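Local coordinates for pullulanase C protein (Klebsiella pneumoniae subsp. pneumoniae NTUH-K2044, PDB 5HJ1) that probably serves as an inner-membrane component of the type II secretion system that exports pullulanase, with a PDZ domain that can hold a fatty acid, at residues K7-R10 / N15-T18; Y34-G39 / L85-E90. All coordinates share one frame; numbering follows the deposited sequence.

In the fold
The two contacts illustrate how a small PDZ domain builds one lipid-binding interior from elements of different kinds. Contact 1 is partly buried and local: the end of helix 5-9 lies against the turn at 16-18 across a short loop. One pair, Leu-9 with Ile-16, faces the interior, while Arg-10 lies on Leu-17 at the surface. Contact 2 is fully buried and joins residues far apart in sequence, on strands 30-38 and 82-89 of the curled antiparallel sheet, through aliphatic carbons alone. The centres of contact 1 and contact 2 are about 15 Å apart, and they share no segment. What unites them is vaccenic acid, whose chain touches Leu-9 in contact 1 and Leu-85 in contact 2.

Contact 1: K7-R10 / N15-T18; sequences KRLR and NILT. With VCA (vaccenic acid), chain B.
The backbones of residues 7-10 and 15-18 come nearest at Arg-10 and Leu-17, whose CA atoms are 6.5 Å apart. No hydrogen bond joins the two segments; Thr-18 N bonds to Asn-15 O within its own segment. On the inner side Leu-9 and Ile-16 cross at about a right angle, Leu-9 CD2 meeting Ile-16 CD1 at 4.1 Å. Towards the surface, Leu-17 CD1 sits over one face of the Arg-10 guanidinium, 3.2 Å above its plane and displaced towards the rim, with Arg-10 NH2 the nearest atom at 3.3 Å. With CG anti to the backbone N (chi1 -180°) and a bend at chi3 (-68°), the arginine chain folds so that one guanidinium face, and Arg-10 CB as well, lie against the same methyl. Leu-74 of helix 67-77 and Ile-22 of strand 20-27 also pack on Leu-9. Both methyls of Leu-9 reach the lipid, CD2 lying 3.9 Å from C15 of vaccenic acid, and Ile-16 CG2 approaches C13 at 4.0 Å. The end of helix 5-9 and the turn at 16-18 together form part of the wall of the fatty-acid pocket in this PDZ domain.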
loop_
_atom_site.group_PDB
_atom_site.type_symbol
_atom_site.label_atom_id
_atom_site.label_comp_id
_atom_site.label_asym_id
_atom_site.label_seq_id
_atom_site.Cartn_x
_atom_site.Cartn_y
_atom_site.Cartn_z
ATOM N N LYS A 7 3.765 4.848 -9.790
ATOM C CA LYS A 7 3.801 6.077 -10.550
ATOM C C LYS A 7 2.476 6.835 -10.351
ATOM O O LYS A 7 2.481 8.048 -10.270
ATOM C CB LYS A 7 4.159 5.804 -12.018
ATOM C CG LYS A 7 5.505 5.086 -12.192
ATOM C CD LYS A 7 6.633 5.777 -11.429
ATOM C CE LYS A 7 8.019 5.241 -11.756
ATOM N NZ LYS A 7 9.122 5.966 -11.057
ATOM N N ARG A 8 1.374 6.117 -10.180
ATOM C CA ARG A 8 0.108 6.791 -9.886
ATOM C C ARG A 8 -0.033 7.307 -8.457
ATOM O O ARG A 8 -0.738 8.270 -8.264
ATOM C CB ARG A 8 -1.116 5.948 -10.254
ATOM C CG ARG A 8 -1.260 5.742 -11.762
ATOM C CD ARG A 8 -2.718 5.864 -12.141
ATOM N NE ARG A 8 -3.562 4.841 -11.525
ATOM C CZ ARG A 8 -4.876 4.957 -11.319
ATOM N NH1 ARG A 8 -5.528 6.087 -11.577
ATOM N NH2 ARG A 8 -5.541 3.945 -10.789
ATOM N N LEU A 9 0.583 6.682 -7.438
ATOM C CA LEU A 9 0.489 7.211 -6.035
ATOM C C LEU A 9 1.198 8.562 -5.834
ATOM O O LEU A 9 0.920 9.318 -4.889
ATOM C CB LEU A 9 1.111 6.232 -4.998
ATOM C CG LEU A 9 0.345 4.991 -4.564
ATOM C CD1 LEU A 9 1.253 4.048 -3.784
ATOM C CD2 LEU A 9 -0.866 5.350 -3.712
ATOM N N ARG A 10 2.142 8.837 -6.717
ATOM C CA ARG A 10 2.889 10.071 -6.691
ATOM C C ARG A 10 2.033 11.340 -6.945
ATOM O O ARG A 10 2.447 12.453 -6.586
ATOM C CB ARG A 10 4.054 9.934 -7.685
ATOM C CG ARG A 10 4.960 11.142 -7.787
ATOM C CD ARG A 10 6.194 10.865 -8.632
ATOM N NE ARG A 10 7.127 9.918 -8.010
ATOM C CZ ARG A 10 7.226 8.615 -8.277
ATOM N NH1 ARG A 10 6.454 8.035 -9.184
ATOM N NH2 ARG A 10 8.129 7.877 -7.636
ATOM N N ASN A 15 2.338 13.400 0.391
ATOM C CA ASN A 15 3.591 12.977 -0.188
ATOM C C ASN A 15 3.781 11.513 0.199
ATOM O O ASN A 15 4.676 11.181 0.964
ATOM C CB ASN A 15 4.664 13.870 0.409
ATOM C CG ASN A 15 4.364 15.342 0.158
ATOM O OD1 ASN A 15 3.941 15.701 -0.942
ATOM N ND2 ASN A 15 4.544 16.190 1.178
ATOM N N ILE A 16 2.904 10.650 -0.320
ATOM C CA ILE A 16 2.942 9.241 0.082
ATOM C C ILE A 16 4.307 8.586 -0.082
ATOM O O ILE A 16 4.738 7.848 0.805
ATOM C CB ILE A 16 1.882 8.438 -0.672
ATOM C CG1 ILE A 16 0.512 9.009 -0.260
ATOM C CG2 ILE A 16 2.045 6.916 -0.398
ATOM C CD1 ILE A 16 -0.587 8.521 -1.123
ATOM N N LEU A 17 5.022 8.886 -1.166
ATOM C CA LEU A 17 6.312 8.267 -1.418
ATOM C C LEU A 17 7.426 8.815 -0.509
ATOM O O LEU A 17 8.511 8.261 -0.523
ATOM C CB LEU A 17 6.638 8.260 -2.911
ATOM C CG LEU A 17 5.652 7.379 -3.739
ATOM C CD1 LEU A 17 5.971 7.657 -5.209
ATOM C CD2 LEU A 17 5.714 5.913 -3.389
ATOM N N THR A 18 7.149 9.887 0.208
ATOM C CA THR A 18 8.097 10.326 1.232
ATOM C C THR A 18 8.049 9.366 2.419
ATOM O O THR A 18 9.067 9.187 3.123
ATOM C CB THR A 18 7.759 11.722 1.730
ATOM O OG1 THR A 18 7.846 12.658 0.623
ATOM C CG2 THR A 18 8.738 12.204 2.779
HETATM O O2 VCA B . 2.269 13.325 8.130
HETATM C C1 VCA B . 1.154 13.751 8.499
HETATM O O1 VCA B . 1.028 14.616 9.397
HETATM C C2 VCA B . -0.084 13.181 7.834
HETATM C C3 VCA B . -0.602 14.132 6.757
HETATM C C4 VCA B . -0.546 13.496 5.370
HETATM C C5 VCA B . -0.575 11.974 5.446
HETATM C C6 VCA B . 0.780 11.428 5.865
HETATM C C7 VCA B . 0.860 9.914 5.732
HETATM C C8 VCA B . 0.159 9.374 4.487
HETATM C C9 VCA B . 0.313 7.858 4.458
HETATM C C10 VCA B . -0.452 7.128 3.360
HETATM C C11 VCA B . -0.317 5.678 3.655
HETATM C C12 VCA B . -0.554 4.691 2.816
HETATM C C13 VCA B . -0.912 4.814 1.354
HETATM C C14 VCA B . -0.608 3.413 0.857
HETATM C C15 VCA B . -0.920 3.063 -0.583
HETATM C C16 VCA B . -0.091 1.812 -0.821
HETATM C C17 VCA B . -0.586 0.938 -1.941
HETATM C C18 VCA B . 0.396 -0.209 -2.058
#

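Contact 2: Y34-G39 / L85-E90; sequences YRLNPG and LTVERE
Leu-36 faces Leu-85 and Val-87 across the interior, and the contact between residues 34-39 and 85-90 rests on these three aliphatic side chains. Leu-36 and Leu-85 reach toward each other tip to tip, with Leu-36 CD1 3.9 Å from Leu-85 CD2. The same methyl, Leu-36 CD1, lies 4.2 Å from Val-87 CG1, so that one carbon serves both partners; here the side chains cross obliquely. CG of Leu-85 is roughly anti to the backbone N (chi1 -152°), and with chi2 near 50° this puts CD2 toward Leu-36. In Val-87 it is CG1, the methyl beside the backbone N and anti to the carbonyl carbon, that makes the touch.

No hydrogen bond passes between the two segments, because strands 30-38 and 82-89 are not neighbours in the sheet. Strand 54-59 lies between them and pairs antiparallel with each. The curl of the antiparallel sheet, the strand framework of the PDZ fold, brings the side chains of the two strands that flank 54-59 together across its concave interior. Leu-36 also packs on Ile-22 of strand 20-27 and on Ala-56 of strand 54-59, while Leu-85 meets Phe-98 and, as one of the residues lining the fatty-acid pocket, touches vaccenic acid, as Tyr-34 does.

Polar groups on strand 82-89 engage other parts of the chain, away from this apolar cluster: Glu-88 OE2 forms a salt bridge with Arg-93 NH1, and Arg-89 NE forms one with Asp-54 OD1, tying its strand to the neighbouring strand 54-59.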
loop_
_atom_site.group_PDB
_atom_site.type_symbol
_atom_site.label_atom_id
_atom_site.label_comp_id
_atom_site.label_asym_id
_atom_site.label_seq_id
_atom_site.Cartn_x
_atom_site.Cartn_y
_atom_site.Cartn_z
ATOM N N TYR A 34 2.461 -5.667 -2.975
ATOM C CA TYR A 34 3.457 -4.594 -3.028
ATOM C C TYR A 34 4.256 -4.603 -1.777
ATOM O O TYR A 34 3.692 -4.464 -0.649
ATOM C CB TYR A 34 2.798 -3.207 -3.206
ATOM C CG TYR A 34 2.168 -3.076 -4.555
ATOM C CD1 TYR A 34 0.879 -3.580 -4.812
ATOM C CD2 TYR A 34 2.860 -2.532 -5.625
ATOM C CE1 TYR A 34 0.364 -3.537 -6.105
ATOM C CE2 TYR A 34 2.307 -2.455 -6.904
ATOM C CZ TYR A 34 1.032 -2.965 -7.119
ATOM O OH TYR A 34 0.468 -2.915 -8.419
ATOM N N ARG A 35 5.559 -4.736 -1.894
ATOM C CA ARG A 35 6.455 -4.806 -0.714
ATOM C C ARG A 35 6.680 -3.376 -0.241
ATOM O O ARG A 35 7.063 -2.484 -0.991
ATOM C CB ARG A 35 7.794 -5.397 -1.150
ATOM C CG ARG A 35 8.808 -5.741 -0.007
ATOM C CD ARG A 35 8.363 -6.830 0.876
ATOM N NE ARG A 35 8.203 -8.091 0.137
ATOM C CZ ARG A 35 7.546 -9.126 0.564
ATOM N NH1 ARG A 35 6.947 -9.083 1.731
ATOM N NH2 ARG A 35 7.433 -10.238 -0.186
ATOM N N LEU A 36 6.489 -3.135 1.061
ATOM C CA LEU A 36 6.588 -1.838 1.665
ATOM C C LEU A 36 7.783 -1.743 2.595
ATOM O O LEU A 36 8.056 -2.645 3.378
ATOM C CB LEU A 36 5.357 -1.504 2.535
ATOM C CG LEU A 36 4.025 -1.700 1.835
ATOM C CD1 LEU A 36 2.912 -1.394 2.847
ATOM C CD2 LEU A 36 3.903 -0.849 0.616
ATOM N N ASN A 37 8.481 -0.601 2.507
ATOM C CA ASN A 37 9.591 -0.268 3.405
ATOM C C ASN A 37 9.511 1.220 3.644
ATOM O O ASN A 37 8.824 1.983 2.948
ATOM C CB ASN A 37 10.917 -0.744 2.830
ATOM C CG ASN A 37 11.188 -2.163 3.181
ATOM O OD1 ASN A 37 11.227 -2.522 4.354
ATOM N ND2 ASN A 37 11.253 -3.029 2.170
ATOM N N PRO A 38 10.264 1.718 4.641
ATOM C CA PRO A 38 10.177 3.141 4.898
ATOM C C PRO A 38 10.695 3.967 3.761
ATOM O O PRO A 38 11.703 3.636 3.124
ATOM C CB PRO A 38 11.049 3.281 6.164
ATOM C CG PRO A 38 11.080 1.974 6.830
ATOM C CD PRO A 38 10.985 0.985 5.698
ATOM N N GLY A 39 10.031 5.105 3.562
ATOM C CA GLY A 39 10.523 6.166 2.735
ATOM C C GLY A 39 11.608 6.971 3.545
ATOM O O GLY A 39 12.025 6.555 4.678
ATOM N N LEU A 85 -5.101 -0.038 4.687
ATOM C CA LEU A 85 -4.252 -0.944 3.954
ATOM C C LEU A 85 -4.282 -2.300 4.656
ATOM O O LEU A 85 -4.219 -2.372 5.929
ATOM C CB LEU A 85 -2.812 -0.442 4.016
ATOM C CG LEU A 85 -1.829 -0.729 2.968
ATOM C CD1 LEU A 85 -2.341 -0.429 1.551
ATOM C CD2 LEU A 85 -0.597 0.177 3.310
ATOM N N THR A 86 -4.483 -3.385 3.923
ATOM C CA THR A 86 -4.330 -4.726 4.414
ATOM C C THR A 86 -2.938 -5.226 3.998
ATOM O O THR A 86 -2.636 -5.191 2.809
ATOM C CB THR A 86 -5.387 -5.669 3.876
ATOM O OG1 THR A 86 -6.683 -5.157 4.186
ATOM C CG2 THR A 86 -5.252 -7.034 4.477
ATOM N N VAL A 87 -2.161 -5.654 4.982
ATOM C CA VAL A 87 -0.848 -6.225 4.718
ATOM C C VAL A 87 -0.771 -7.669 5.201
ATOM O O VAL A 87 -1.512 -8.044 6.122
ATOM C CB VAL A 87 0.290 -5.388 5.389
ATOM C CG1 VAL A 87 0.319 -3.968 4.841
ATOM C CG2 VAL A 87 0.180 -5.391 6.874
ATOM N N GLU A 88 0.084 -8.460 4.563
ATOM C CA GLU A 88 0.393 -9.813 5.029
ATOM C C GLU A 88 1.810 -9.674 5.657
ATOM O O GLU A 88 2.792 -9.045 5.074
ATOM C CB GLU A 88 0.366 -10.733 3.820
ATOM C CG GLU A 88 -0.101 -12.141 4.108
ATOM C CD GLU A 88 -0.343 -12.893 2.811
ATOM O OE1 GLU A 88 0.639 -13.074 2.065
ATOM O OE2 GLU A 88 -1.511 -13.253 2.526
ATOM N N ARG A 89 1.933 -10.211 6.858
ATOM C CA ARG A 89 3.163 -10.089 7.627
ATOM C C ARG A 89 3.378 -11.470 8.299
ATOM O O ARG A 89 2.535 -11.889 9.070
ATOM C CB ARG A 89 2.900 -8.931 8.623
ATOM C CG ARG A 89 3.965 -8.717 9.677
ATOM C CD ARG A 89 3.400 -7.710 10.623
ATOM N NE ARG A 89 3.113 -6.421 9.996
ATOM C CZ ARG A 89 2.511 -5.411 10.618
ATOM N NH1 ARG A 89 2.062 -5.555 11.877
ATOM N NH2 ARG A 89 2.352 -4.266 10.013
ATOM N N GLU A 90 4.516 -12.126 8.011
ATOM C CA GLU A 90 4.793 -13.528 8.454
ATOM C C GLU A 90 3.536 -14.417 8.453
ATOM O O GLU A 90 3.164 -14.992 9.477
ATOM C CB GLU A 90 5.630 -13.677 9.743
ATOM C CG GLU A 90 5.341 -12.753 10.916
ATOM C CD GLU A 90 6.212 -11.500 10.929
ATOM O OE1 GLU A 90 5.874 -10.548 11.686
ATOM O OE2 GLU A 90 7.241 -11.474 10.211
#